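Local coordinates for protein nicastrin (Dictyostelium purpureum, PDB 4R12) that probably serves as an essential subunit of the gamma-secretase complex, the protease that cleaves integral membrane proteins such as Notch receptors and APP within the membrane, at residues A[32-37]-A[134-139]; A[228-233]-A[479-484]; A[278-283]-A[545-550]; A[340-345]-A[368-373]; A[508-513]-A[537-542]. All blocks are in the same frame, centred on the assembly; numbering follows the deposited sequence.

Contact 1 of 5, residues A[32-37]-A[134-139]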
# COMPACT_ATOMS: atom_id res chain seq x y z
N GLY A 32 2.70 -11.46 19.65
CA GLY A 32 2.40 -12.68 18.94
C GLY A 32 2.78 -12.68 17.47
O GLY A 32 3.78 -12.08 17.07
N GLN A 33 1.97 -13.35 16.67
CA GLN A 33 2.32 -13.57 15.28
C GLN A 33 1.05 -13.83 14.51
O GLN A 33 0.03 -14.25 15.10
CB GLN A 33 3.29 -14.76 15.15
CG GLN A 33 2.67 -16.09 15.59
CD GLN A 33 3.67 -17.23 15.70
OE1 GLN A 33 4.83 -17.10 15.31
NE2 GLN A 33 3.22 -18.36 16.24
N PHE A 34 1.09 -13.56 13.21
CA PHE A 34 -0.01 -13.93 12.33
C PHE A 34 0.52 -14.27 10.96
O PHE A 34 1.71 -14.10 10.68
CB PHE A 34 -1.08 -12.81 12.27
CG PHE A 34 -0.59 -11.49 11.70
CD1 PHE A 34 -0.07 -10.51 12.54
CD2 PHE A 34 -0.70 -11.21 10.35
CE1 PHE A 34 0.34 -9.27 12.03
CE2 PHE A 34 -0.27 -9.98 9.82
CZ PHE A 34 0.25 -9.01 10.67
N GLY A 35 -0.34 -14.81 10.11
CA GLY A 35 0.11 -15.32 8.83
C GLY A 35 0.56 -16.77 8.95
O GLY A 35 0.25 -17.46 9.94
N CYS A 36 1.31 -17.22 7.96
CA CYS A 36 1.53 -18.65 7.77
C CYS A 36 3.00 -19.00 7.58
O CYS A 36 3.83 -18.15 7.27
CB CYS A 36 0.75 -19.13 6.54
SG CYS A 36 -0.84 -18.32 6.23
N SER A 37 3.29 -20.28 7.74
CA SER A 37 4.59 -20.83 7.42
C SER A 37 4.43 -22.30 7.09
O SER A 37 3.52 -22.96 7.59
CB SER A 37 5.56 -20.65 8.58
OG SER A 37 6.82 -21.24 8.27
N PHE A 134 -9.53 -12.31 9.08
CA PHE A 134 -8.84 -13.54 8.71
C PHE A 134 -7.31 -13.40 8.55
O PHE A 134 -6.56 -14.34 8.83
CB PHE A 134 -9.45 -14.05 7.42
CG PHE A 134 -9.18 -15.49 7.13
CD1 PHE A 134 -8.95 -16.39 8.14
CD2 PHE A 134 -9.17 -15.94 5.81
CE1 PHE A 134 -8.72 -17.73 7.86
CE2 PHE A 134 -8.94 -17.27 5.53
CZ PHE A 134 -8.71 -18.16 6.55
N THR A 135 -6.86 -12.23 8.10
CA THR A 135 -5.42 -12.02 7.90
C THR A 135 -4.63 -12.16 9.20
O THR A 135 -3.50 -12.65 9.20
CB THR A 135 -5.14 -10.63 7.27
OG1 THR A 135 -5.66 -10.62 5.94
CG2 THR A 135 -3.64 -10.35 7.20
N TYR A 136 -5.26 -11.78 10.32
CA TYR A 136 -4.56 -11.70 11.60
C TYR A 136 -4.68 -12.96 12.44
O TYR A 136 -4.68 -12.89 13.65
CB TYR A 136 -5.06 -10.48 12.38
CG TYR A 136 -4.92 -9.25 11.53
CD1 TYR A 136 -3.66 -8.78 11.17
CD2 TYR A 136 -6.04 -8.58 11.04
CE1 TYR A 136 -3.51 -7.68 10.36
CE2 TYR A 136 -5.89 -7.47 10.23
CZ TYR A 136 -4.62 -7.02 9.90
OH TYR A 136 -4.44 -5.92 9.09
N PHE A 137 -4.77 -14.11 11.79
CA PHE A 137 -4.70 -15.39 12.48
C PHE A 137 -3.35 -16.05 12.23
O PHE A 137 -2.69 -15.78 11.22
CB PHE A 137 -5.82 -16.31 12.01
CG PHE A 137 -7.16 -15.96 12.58
CD1 PHE A 137 -7.93 -14.95 12.00
CD2 PHE A 137 -7.65 -16.61 13.70
CE1 PHE A 137 -9.17 -14.61 12.54
CE2 PHE A 137 -8.90 -16.28 14.24
CZ PHE A 137 -9.65 -15.28 13.65
N SER A 138 -2.93 -16.91 13.16
CA SER A 138 -1.66 -17.59 13.05
C SER A 138 -1.84 -19.02 12.54
O SER A 138 -2.36 -19.88 13.25
CB SER A 138 -0.93 -17.61 14.40
OG SER A 138 0.32 -18.26 14.27
N PHE A 139 -1.40 -19.27 11.31
CA PHE A 139 -1.55 -20.57 10.68
C PHE A 139 -0.26 -21.38 10.77
O PHE A 139 0.81 -20.88 10.41
CB PHE A 139 -1.95 -20.41 9.20
CG PHE A 139 -3.22 -19.65 9.00
CD1 PHE A 139 -3.21 -18.27 8.89
CD2 PHE A 139 -4.43 -20.31 8.92
CE1 PHE A 139 -4.38 -17.56 8.71
CE2 PHE A 139 -5.61 -19.61 8.73
CZ PHE A 139 -5.58 -18.24 8.63

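Contact 2 of 5, residues A[228-233]-A[479-484]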
# COMPACT_ATOMS: atom_id res chain seq x y z
N ARG A 228 0.15 -10.97 0.12
CA ARG A 228 0.65 -9.61 -0.09
C ARG A 228 1.29 -9.39 -1.47
O ARG A 228 1.44 -8.23 -1.90
CB ARG A 228 1.60 -9.23 1.05
CG ARG A 228 0.82 -8.91 2.36
CD ARG A 228 1.70 -8.82 3.60
NE ARG A 228 2.03 -10.13 4.17
CZ ARG A 228 1.22 -10.85 4.94
NH1 ARG A 228 0.01 -10.40 5.25
NH2 ARG A 228 1.62 -12.04 5.41
N ASP A 229 1.64 -10.46 -2.18
CA ASP A 229 2.10 -10.30 -3.57
C ASP A 229 0.95 -9.92 -4.49
O ASP A 229 1.17 -9.56 -5.64
CB ASP A 229 2.77 -11.57 -4.09
CG ASP A 229 4.06 -11.88 -3.37
OD1 ASP A 229 4.90 -10.96 -3.22
OD2 ASP A 229 4.22 -13.03 -2.91
N LEU A 230 -0.28 -10.00 -3.98
CA LEU A 230 -1.47 -9.68 -4.76
C LEU A 230 -2.13 -8.39 -4.29
O LEU A 230 -3.30 -8.14 -4.59
CB LEU A 230 -2.51 -10.81 -4.70
CG LEU A 230 -2.04 -12.16 -5.25
CD1 LEU A 230 -3.14 -13.22 -5.10
CD2 LEU A 230 -1.65 -11.98 -6.73
N SER A 231 -1.38 -7.57 -3.55
CA SER A 231 -1.93 -6.39 -2.90
C SER A 231 -2.06 -5.17 -3.83
O SER A 231 -1.42 -4.12 -3.60
CB SER A 231 -1.05 -6.02 -1.69
OG SER A 231 0.30 -5.85 -2.09
N ILE A 232 -2.88 -5.31 -4.87
CA ILE A 232 -3.21 -4.21 -5.77
C ILE A 232 -3.85 -3.05 -5.00
O ILE A 232 -3.48 -1.89 -5.20
CB ILE A 232 -4.17 -4.67 -6.88
CG1 ILE A 232 -3.52 -5.79 -7.71
CG2 ILE A 232 -4.63 -3.49 -7.78
CD1 ILE A 232 -4.39 -6.30 -8.83
N GLY A 233 -4.77 -3.39 -4.09
CA GLY A 233 -5.49 -2.39 -3.30
C GLY A 233 -6.01 -1.22 -4.14
O GLY A 233 -5.67 -0.07 -3.88
N ASN A 479 7.25 -9.63 -10.50
CA ASN A 479 5.82 -9.85 -10.40
C ASN A 479 5.08 -8.73 -11.14
O ASN A 479 5.20 -7.55 -10.78
CB ASN A 479 5.41 -9.92 -8.92
CG ASN A 479 3.90 -10.11 -8.72
OD1 ASN A 479 3.17 -10.38 -9.66
ND2 ASN A 479 3.44 -9.97 -7.46
N GLU A 480 4.33 -9.07 -12.18
CA GLU A 480 3.64 -8.05 -12.97
C GLU A 480 2.31 -7.68 -12.36
O GLU A 480 1.66 -6.75 -12.81
CB GLU A 480 3.45 -8.51 -14.42
CG GLU A 480 4.76 -8.80 -15.14
CD GLU A 480 4.57 -9.09 -16.62
OE1 GLU A 480 3.52 -9.66 -17.00
OE2 GLU A 480 5.46 -8.73 -17.41
N VAL A 481 1.88 -8.40 -11.33
CA VAL A 481 0.71 -7.94 -10.58
C VAL A 481 1.14 -6.75 -9.75
O VAL A 481 2.07 -6.87 -8.96
CB VAL A 481 0.12 -9.02 -9.65
CG1 VAL A 481 -1.07 -8.44 -8.84
CG2 VAL A 481 -0.31 -10.24 -10.45
N PRO A 482 0.48 -5.59 -9.93
CA PRO A 482 0.87 -4.48 -9.06
C PRO A 482 0.64 -4.86 -7.60
O PRO A 482 -0.43 -5.37 -7.29
CB PRO A 482 -0.09 -3.34 -9.47
CG PRO A 482 -0.73 -3.79 -10.76
CD PRO A 482 -0.68 -5.28 -10.77
N ASN A 483 1.64 -4.67 -6.75
CA ASN A 483 1.43 -4.94 -5.33
C ASN A 483 2.17 -3.92 -4.48
O ASN A 483 3.37 -3.73 -4.65
CB ASN A 483 1.84 -6.38 -4.97
CG ASN A 483 3.31 -6.68 -5.28
OD1 ASN A 483 4.12 -6.89 -4.37
ND2 ASN A 483 3.65 -6.76 -6.57
N PHE A 484 1.45 -3.25 -3.59
CA PHE A 484 2.00 -2.09 -2.88
C PHE A 484 2.16 -2.33 -1.38
O PHE A 484 2.31 -1.38 -0.60
CB PHE A 484 1.10 -0.86 -3.14
CG PHE A 484 1.06 -0.47 -4.60
CD1 PHE A 484 2.05 0.35 -5.13
CD2 PHE A 484 0.06 -0.94 -5.44
CE1 PHE A 484 2.03 0.71 -6.48
CE2 PHE A 484 0.04 -0.58 -6.79
CZ PHE A 484 1.04 0.25 -7.30
O HOH W 1 5.47 -9.22 -5.24

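Contact 3 of 5, residues A[278-283]-A[545-550]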
# COMPACT_ATOMS: atom_id res chain seq x y z
N SER A 278 4.02 8.74 7.66
CA SER A 278 3.69 10.10 8.07
C SER A 278 4.30 10.44 9.44
O SER A 278 4.84 11.54 9.62
CB SER A 278 2.17 10.32 8.09
OG SER A 278 1.48 9.32 8.81
N GLU A 279 4.24 9.51 10.38
CA GLU A 279 4.79 9.79 11.72
C GLU A 279 6.30 10.06 11.71
O GLU A 279 6.76 11.00 12.37
CB GLU A 279 4.49 8.63 12.68
CG GLU A 279 3.04 8.54 13.10
CD GLU A 279 2.59 9.69 14.03
OE1 GLU A 279 3.40 10.58 14.37
OE2 GLU A 279 1.40 9.70 14.40
N TYR A 280 7.06 9.26 10.97
CA TYR A 280 8.51 9.43 10.94
C TYR A 280 8.88 10.77 10.32
O TYR A 280 9.73 11.48 10.83
CB TYR A 280 9.16 8.28 10.17
CG TYR A 280 10.66 8.10 10.35
CD1 TYR A 280 11.56 8.90 9.65
CD2 TYR A 280 11.17 7.08 11.15
CE1 TYR A 280 12.93 8.72 9.78
CE2 TYR A 280 12.54 6.89 11.29
CZ TYR A 280 13.42 7.72 10.60
OH TYR A 280 14.77 7.52 10.71
N PHE A 281 8.21 11.12 9.22
CA PHE A 281 8.49 12.39 8.55
C PHE A 281 8.19 13.57 9.48
O PHE A 281 9.01 14.47 9.62
CB PHE A 281 7.67 12.50 7.25
CG PHE A 281 8.06 13.66 6.37
CD1 PHE A 281 9.21 13.60 5.60
CD2 PHE A 281 7.27 14.79 6.30
CE1 PHE A 281 9.57 14.66 4.78
CE2 PHE A 281 7.62 15.86 5.48
CZ PHE A 281 8.77 15.80 4.72
N ILE A 282 7.02 13.56 10.11
CA ILE A 282 6.64 14.61 11.07
C ILE A 282 7.63 14.69 12.22
O ILE A 282 8.06 15.78 12.62
CB ILE A 282 5.23 14.37 11.63
CG1 ILE A 282 4.18 14.64 10.55
CG2 ILE A 282 4.96 15.26 12.87
CD1 ILE A 282 2.83 14.03 10.84
N ASN A 283 8.01 13.54 12.76
CA ASN A 283 9.01 13.51 13.83
C ASN A 283 10.30 14.19 13.40
O ASN A 283 10.89 14.96 14.18
CB ASN A 283 9.29 12.07 14.26
CG ASN A 283 10.13 12.01 15.52
OD1 ASN A 283 9.74 12.54 16.56
ND2 ASN A 283 11.30 11.37 15.44
N LEU A 545 13.22 10.80 -1.24
CA LEU A 545 12.82 9.68 -0.41
C LEU A 545 12.90 10.04 1.07
O LEU A 545 13.75 10.83 1.47
CB LEU A 545 13.72 8.47 -0.68
CG LEU A 545 13.72 7.91 -2.10
CD1 LEU A 545 14.89 6.94 -2.27
CD2 LEU A 545 12.41 7.20 -2.39
N HIS A 546 12.03 9.43 1.88
CA HIS A 546 12.17 9.54 3.34
C HIS A 546 11.81 8.22 4.03
O HIS A 546 10.84 7.55 3.63
CB HIS A 546 11.31 10.66 3.90
CG HIS A 546 11.84 11.20 5.20
ND1 HIS A 546 12.63 12.33 5.27
CD2 HIS A 546 11.74 10.73 6.46
CE1 HIS A 546 12.97 12.54 6.53
NE2 HIS A 546 12.44 11.58 7.27
N ASN A 547 12.59 7.85 5.05
CA ASN A 547 12.33 6.66 5.86
C ASN A 547 10.88 6.57 6.36
O ASN A 547 10.33 7.55 6.86
CB ASN A 547 13.24 6.62 7.09
CG ASN A 547 14.69 6.29 6.77
OD1 ASN A 547 15.04 5.83 5.68
ND2 ASN A 547 15.54 6.50 7.76
N ALA A 548 10.29 5.39 6.24
CA ALA A 548 9.00 5.10 6.83
C ALA A 548 9.19 3.88 7.72
O ALA A 548 9.30 2.75 7.24
CB ALA A 548 7.94 4.85 5.76
N LEU A 549 9.25 4.13 9.03
CA LEU A 549 9.71 3.16 10.01
C LEU A 549 9.17 3.54 11.38
O LEU A 549 9.18 4.72 11.76
CB LEU A 549 11.24 3.09 10.05
CG LEU A 549 11.93 2.19 11.11
CD1 LEU A 549 11.68 0.72 10.82
CD2 LEU A 549 13.43 2.47 11.20
N SER A 550 8.69 2.55 12.12
CA SER A 550 8.15 2.79 13.45
C SER A 550 9.16 3.48 14.34
O SER A 550 10.35 3.17 14.28
CB SER A 550 7.70 1.48 14.10
OG SER A 550 7.21 1.72 15.41

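Contact 4 of 5, residues A[340-345]-A[368-373]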
# COMPACT_ATOMS: atom_id res chain seq x y z
N TYR A 340 -21.80 10.96 -9.00
CA TYR A 340 -21.16 10.09 -8.01
C TYR A 340 -20.63 10.94 -6.85
O TYR A 340 -20.01 11.97 -7.08
CB TYR A 340 -20.02 9.30 -8.65
CG TYR A 340 -20.47 8.34 -9.72
CD1 TYR A 340 -20.96 7.08 -9.40
CD2 TYR A 340 -20.41 8.70 -11.06
CE1 TYR A 340 -21.38 6.21 -10.38
CE2 TYR A 340 -20.82 7.82 -12.06
CZ TYR A 340 -21.30 6.58 -11.71
OH TYR A 340 -21.72 5.71 -12.69
N SER A 341 -20.86 10.49 -5.62
CA SER A 341 -20.48 11.28 -4.45
C SER A 341 -19.13 10.91 -3.88
O SER A 341 -18.85 9.73 -3.64
CB SER A 341 -21.52 11.12 -3.33
OG SER A 341 -22.82 11.42 -3.79
N LEU A 342 -18.30 11.93 -3.65
CA LEU A 342 -17.15 11.78 -2.77
C LEU A 342 -17.45 12.55 -1.51
O LEU A 342 -18.18 13.54 -1.54
CB LEU A 342 -15.86 12.29 -3.43
CG LEU A 342 -15.33 11.44 -4.59
CD1 LEU A 342 -14.10 12.13 -5.25
CD2 LEU A 342 -14.98 10.01 -4.15
N TYR A 343 -16.86 12.12 -0.40
CA TYR A 343 -17.21 12.65 0.91
C TYR A 343 -16.04 13.40 1.52
O TYR A 343 -14.90 12.98 1.40
CB TYR A 343 -17.68 11.52 1.82
CG TYR A 343 -19.03 10.99 1.41
CD1 TYR A 343 -19.14 9.99 0.45
CD2 TYR A 343 -20.19 11.54 1.93
CE1 TYR A 343 -20.40 9.52 0.04
CE2 TYR A 343 -21.44 11.09 1.54
CZ TYR A 343 -21.53 10.08 0.60
OH TYR A 343 -22.78 9.64 0.22
N LEU A 344 -16.34 14.53 2.13
CA LEU A 344 -15.31 15.39 2.69
C LEU A 344 -15.31 15.27 4.21
O LEU A 344 -16.27 15.69 4.86
CB LEU A 344 -15.54 16.85 2.26
CG LEU A 344 -15.46 17.07 0.75
CD1 LEU A 344 -15.66 18.54 0.42
CD2 LEU A 344 -14.14 16.55 0.16
N HIS A 345 -14.26 14.68 4.76
CA HIS A 345 -14.13 14.56 6.21
C HIS A 345 -13.12 15.58 6.68
O HIS A 345 -11.95 15.50 6.33
CB HIS A 345 -13.69 13.14 6.60
CG HIS A 345 -14.54 12.06 5.99
ND1 HIS A 345 -15.37 11.27 6.74
CD2 HIS A 345 -14.70 11.68 4.70
CE1 HIS A 345 -16.01 10.43 5.94
NE2 HIS A 345 -15.62 10.66 4.70
N SER A 368 -19.44 17.30 -15.46
CA SER A 368 -18.93 16.71 -14.22
C SER A 368 -19.81 15.57 -13.71
O SER A 368 -21.03 15.73 -13.62
CB SER A 368 -18.79 17.79 -13.14
OG SER A 368 -18.34 17.21 -11.94
N THR A 369 -19.20 14.44 -13.38
CA THR A 369 -19.95 13.31 -12.83
C THR A 369 -19.71 13.15 -11.34
O THR A 369 -20.15 12.18 -10.72
CB THR A 369 -19.57 11.99 -13.53
OG1 THR A 369 -18.18 11.72 -13.34
CG2 THR A 369 -19.85 12.09 -15.02
N ILE A 370 -19.01 14.13 -10.77
CA ILE A 370 -18.59 14.10 -9.37
C ILE A 370 -19.26 15.21 -8.57
O ILE A 370 -19.35 16.35 -9.02
CB ILE A 370 -17.05 14.23 -9.25
CG1 ILE A 370 -16.35 13.05 -9.93
CG2 ILE A 370 -16.63 14.36 -7.79
CD1 ILE A 370 -16.64 11.70 -9.28
N THR A 371 -19.75 14.86 -7.39
CA THR A 371 -20.27 15.85 -6.46
C THR A 371 -19.69 15.55 -5.07
O THR A 371 -19.34 14.40 -4.78
CB THR A 371 -21.82 15.85 -6.43
OG1 THR A 371 -22.29 16.97 -5.67
CG2 THR A 371 -22.36 14.56 -5.80
N PHE A 372 -19.58 16.57 -4.23
CA PHE A 372 -19.05 16.39 -2.89
C PHE A 372 -20.13 16.53 -1.82
O PHE A 372 -21.01 17.40 -1.91
CB PHE A 372 -17.92 17.40 -2.61
CG PHE A 372 -16.68 17.15 -3.42
CD1 PHE A 372 -15.83 16.09 -3.11
CD2 PHE A 372 -16.36 17.98 -4.48
CE1 PHE A 372 -14.67 15.85 -3.86
CE2 PHE A 372 -15.20 17.76 -5.23
CZ PHE A 372 -14.36 16.69 -4.92
N LYS A 373 -20.07 15.65 -0.83
CA LYS A 373 -20.99 15.68 0.30
C LYS A 373 -20.24 15.71 1.61
O LYS A 373 -19.12 15.20 1.72
CB LYS A 373 -21.92 14.46 0.27
CG LYS A 373 -23.04 14.60 -0.74
CD LYS A 373 -23.79 13.29 -0.94
CE LYS A 373 -24.69 13.40 -2.18
NZ LYS A 373 -25.44 12.14 -2.42

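Contact 5 of 5, residues A[508-513]-A[537-542]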
# COMPACT_ATOMS: atom_id res chain seq x y z
N LEU A 508 9.28 7.97 -11.32
CA LEU A 508 8.25 8.61 -12.12
C LEU A 508 7.91 10.01 -11.58
O LEU A 508 7.86 10.98 -12.34
CB LEU A 508 6.99 7.73 -12.18
CG LEU A 508 5.81 8.29 -12.96
CD1 LEU A 508 6.18 8.49 -14.45
CD2 LEU A 508 4.57 7.37 -12.80
N LEU A 509 7.70 10.12 -10.27
CA LEU A 509 7.40 11.41 -9.63
C LEU A 509 8.56 12.39 -9.83
O LEU A 509 8.34 13.56 -10.14
CB LEU A 509 7.13 11.23 -8.13
CG LEU A 509 6.80 12.48 -7.29
CD1 LEU A 509 5.58 13.19 -7.87
CD2 LEU A 509 6.53 12.11 -5.84
N TYR A 510 9.78 11.90 -9.61
CA TYR A 510 10.98 12.70 -9.82
C TYR A 510 11.00 13.27 -11.24
O TYR A 510 11.23 14.46 -11.45
CB TYR A 510 12.23 11.85 -9.56
CG TYR A 510 13.54 12.62 -9.52
CD1 TYR A 510 14.18 13.03 -10.70
CD2 TYR A 510 14.15 12.95 -8.30
CE1 TYR A 510 15.37 13.74 -10.66
CE2 TYR A 510 15.34 13.66 -8.25
CZ TYR A 510 15.95 14.05 -9.43
OH TYR A 510 17.14 14.75 -9.40
N SER A 511 10.73 12.41 -12.22
CA SER A 511 10.76 12.83 -13.62
C SER A 511 9.67 13.84 -13.97
O SER A 511 9.93 14.84 -14.64
CB SER A 511 10.64 11.60 -14.53
OG SER A 511 10.60 12.00 -15.88
N ILE A 512 8.44 13.60 -13.51
CA ILE A 512 7.32 14.46 -13.90
C ILE A 512 7.51 15.88 -13.36
O ILE A 512 7.09 16.86 -13.97
CB ILE A 512 5.98 13.92 -13.38
CG1 ILE A 512 5.58 12.68 -14.16
CG2 ILE A 512 4.88 14.96 -13.51
CD1 ILE A 512 4.40 11.98 -13.45
N THR A 513 8.16 15.98 -12.21
CA THR A 513 8.31 17.26 -11.54
C THR A 513 9.67 17.92 -11.81
O THR A 513 10.01 18.91 -11.18
CB THR A 513 8.12 17.10 -10.02
OG1 THR A 513 9.05 16.13 -9.54
CG2 THR A 513 6.69 16.61 -9.70
N GLN A 537 20.71 11.44 -19.44
CA GLN A 537 20.42 12.78 -18.96
C GLN A 537 20.61 12.87 -17.45
O GLN A 537 20.17 11.98 -16.73
CB GLN A 537 18.99 13.20 -19.30
CG GLN A 537 18.62 13.09 -20.78
CD GLN A 537 19.13 14.25 -21.59
OE1 GLN A 537 19.80 14.06 -22.60
NE2 GLN A 537 18.83 15.47 -21.16
N CYS A 538 21.26 13.94 -16.99
CA CYS A 538 21.21 14.30 -15.57
C CYS A 538 19.98 15.16 -15.34
O CYS A 538 19.84 16.24 -15.92
CB CYS A 538 22.48 15.02 -15.12
SG CYS A 538 23.88 13.90 -14.97
N VAL A 539 19.05 14.65 -14.53
CA VAL A 539 17.75 15.30 -14.35
C VAL A 539 17.64 15.86 -12.94
O VAL A 539 17.97 15.19 -11.96
CB VAL A 539 16.60 14.31 -14.62
CG1 VAL A 539 15.24 14.98 -14.46
CG2 VAL A 539 16.74 13.70 -16.02
N SER A 540 17.19 17.10 -12.85
CA SER A 540 17.09 17.77 -11.56
C SER A 540 15.62 17.90 -11.16
O SER A 540 14.80 18.36 -11.94
CB SER A 540 17.75 19.14 -11.62
OG SER A 540 19.13 19.00 -11.90
N SER A 541 15.32 17.49 -9.94
CA SER A 541 13.96 17.58 -9.40
C SER A 541 14.00 17.66 -7.88
O SER A 541 14.80 16.97 -7.24
CB SER A 541 13.12 16.36 -9.82
OG SER A 541 11.81 16.41 -9.28
N ASN A 542 13.11 18.47 -7.31
CA ASN A 542 12.96 18.60 -5.86
C ASN A 542 12.07 17.48 -5.31
O ASN A 542 11.02 17.73 -4.72
CB ASN A 542 12.39 19.98 -5.51
CG ASN A 542 12.65 20.38 -4.08
OD1 ASN A 542 13.43 19.75 -3.38
ND2 ASN A 542 11.99 21.43 -3.64
O HOH W 2 11.00 19.90 -8.83

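Contact 1 of 5, residues A[32-37]-A[134-139]
Two backbone hydrogen bonds at G35 join residues 32-37 to 134-139 within the small lobe of nicastrin. The N-H of G35 gives to F137 O at 2.8 Å, and the N-H of F139 returns a bond of the same length to G35 O, the pattern of a short parallel bridge in which G35 pairs with S138. G35 turns the chain through a corner, and with its phi at 87° a CB would run into the carbonyl O of F34, which favours glycine.

The aromatic part is an edge-to-face pair. Y136 turns its edge to F34, with CD1 above the centre of the F34 ring and centroids 5.1 Å apart, the planes inclined at 71°. A chi1 of 62° sets F34 CG between its backbone N and carbonyl carbon, 4.0 Å from Y136 CA. Farther out on the ring, F34 CD2 lies 3.4 Å from T135 O.

Sulfur supplies the third kind. C36 SG, in a disulfide with C24, approaches F139 CD1 to 3.6 Å, obliquely to the ring. Beyond the bridge, Q33 CG packs against S138 OG, whose polar partner is K26; the amine of K26 also donates to G35 O.

Two donors thus share G35 O, and the positive charge of K26 would probably polarise that carbonyl, while the C24-C36 disulfide ties the next residue to strand 21-29.

Contact 2 of 5, residues A[228-233]-A[479-484]
N479 meets D229 where a loop that opens with a short 3-10 turn packs on a segment without regular structure, and N479 heads an Asx turn. Its CB points toward residues 228-233, CG lies anti to the backbone N (chi1 178°), and the side chain divides at the amide. N479 OD1 turns back to accept from V481 N at 2.9 Å, a donor well above the carbonyl plane. N479 ND2 crosses to D229 O at 2.9 Å, nearly in its own amide plane, and gives a second bond to a water that itself donates to D229 OD1 and N483 OD1. An alanine here would probably leave D229 O without this amide donor, the water short of one of its three partners, and V481 N without its acceptor. Apolar contact adds to this: V481 CG1 meets I232 CG1 at 3.8 Å, their side chains crossing at about a right angle. In the large lobe, I232 leads into helix 234-252. F484 N donates to S231 O at 3.0 Å, while S231 OG gives to R228 O at 2.6 Å.

Contact 3 of 5, residues A[278-283]-A[545-550]
The hydroxyl of Y280, on helix 276-287, receives a hydrogen bond from N547 ND2 on strand 542-548 at 3.2 Å, nearly straight at 171° and in the amide plane of N547. This helix-on-strand packing, the axes 7.2 Å apart at their closest and crossing at 113°, is built around an aromatic cluster of Y280, F281 and H546. N547 holds the tyrosine twice, for its CB also lies over one face of the Y280 ring, 3.8 Å from the centroid, in a CH-pi contact displaced toward the rim. N547 OD1 is taken by Q198.

F281 turns its edge to the face of H546, the planes at 84° and the centroids 5.0 Å apart, with CD1 above the imidazole. Y280 meets the same imidazole rim to rim instead, neither ring over the other. H546 NE2 is hydrogen-bonded to D284, one turn after Y280 on helix 276-287, which probably helps to fix the rotation of the imidazole. F310 also meets H546 edge-to-face, and W201 and W268 extend the cluster beyond F281. At the edge of the Y280 ring, near its plane, L549 O lies 3.1 Å from Y280 CD2.

Contact 4 of 5, residues A[340-345]-A[368-373]
With chi1 of -78° the CG of K373 stands anti to its carbonyl carbon, and the extended chain beyond carries K373 NZ across to 3.0 Å from S341 OG. A chi1 of -71° puts Y343 CG anti to its carbonyl carbon, and the side chains of Y343 and K373 lie side by side. K373 CB is 3.6 Å from Y343 CE2, and K373 NZ forms a salt bridge with D334. These groups share one face of a parallel pair in the large lobe, strands 339-347 and 370-374, connected through helix 352-362 as a beta-alpha-beta unit.

Five backbone bonds alternate between the strands, from Y340 N to T369 O at 2.7 Å to L344 N to K373 O at 2.9 Å. The opposite face is largely apolar: F372 CE1 meets L342 CB at 3.8 Å, and L344 CD2 reaches F372 CD1 at 3.7 Å. Helix 352-362 packs on F372 and L344, and helix 427-441 on I370. The faces therefore differ in chemistry, one largely hydrocarbon and roofed by helices, the other carrying a lysine whose charge D334 probably balances.

Contact 5 of 5, residues A[508-513]-A[537-542]
Two hydroxyl-to-carbonyl hydrogen bonds tie Y510 to V539 and S541, linking the end of helix 500-512 to the strand leaving a small three-stranded antiparallel sheet. Y510 OH donates to V539 O at 2.7 Å. In return S541 OG gives to Y510 O at 3.0 Å, in the carbonyl plane and on a lone pair. S541 OG also pairs with T543, and lies 2.8 Å from T513 OG1, which itself donates to L509 O.

Contact with the ring adds to this. Y510 CG stands anti to the backbone N (chi1 -171°), 3.8 Å from S541 CB. That CB sits over the centre of the Y510 ring, 3.5 Å from the centroid, in a CH-pi contact. V539 CG1 touches Y510 CE1 at 4.0 Å. An alanine in place of Y510 would probably leave V539 O without its hydroxyl donor and open a gap under S541 CB.

One water bridges T513 O and N542 N. Main-chain carbonyls at the helix end and strand are thus met by hydroxyls from across the contact, a polar join within a buried setting.

Overall arrangement
Along the chain contact 1 comes first, wholly in the small lobe, and closes before the others open. Contacts 2 and 3 each start in the large lobe and reach far down the sequence, and their segments alternate; contact 4 falls inside the span of both, while contact 5 falls inside that of contact 3. Contacts 1 and 2 touch, T135 CG2 lying 4.1 Å from R228 NH1, so the two lobes meet there. Contacts 3 and 5 have centres about 22 Å apart and use consecutive strands, 536-540 and 542-548. Contacts 1 and 5 are the farthest apart, about 41 Å between centres; the centre of contact 4 is about 28 Å or more from each of the others. Residues late in the sequence thus pack on the large lobe at contacts 2 and 3.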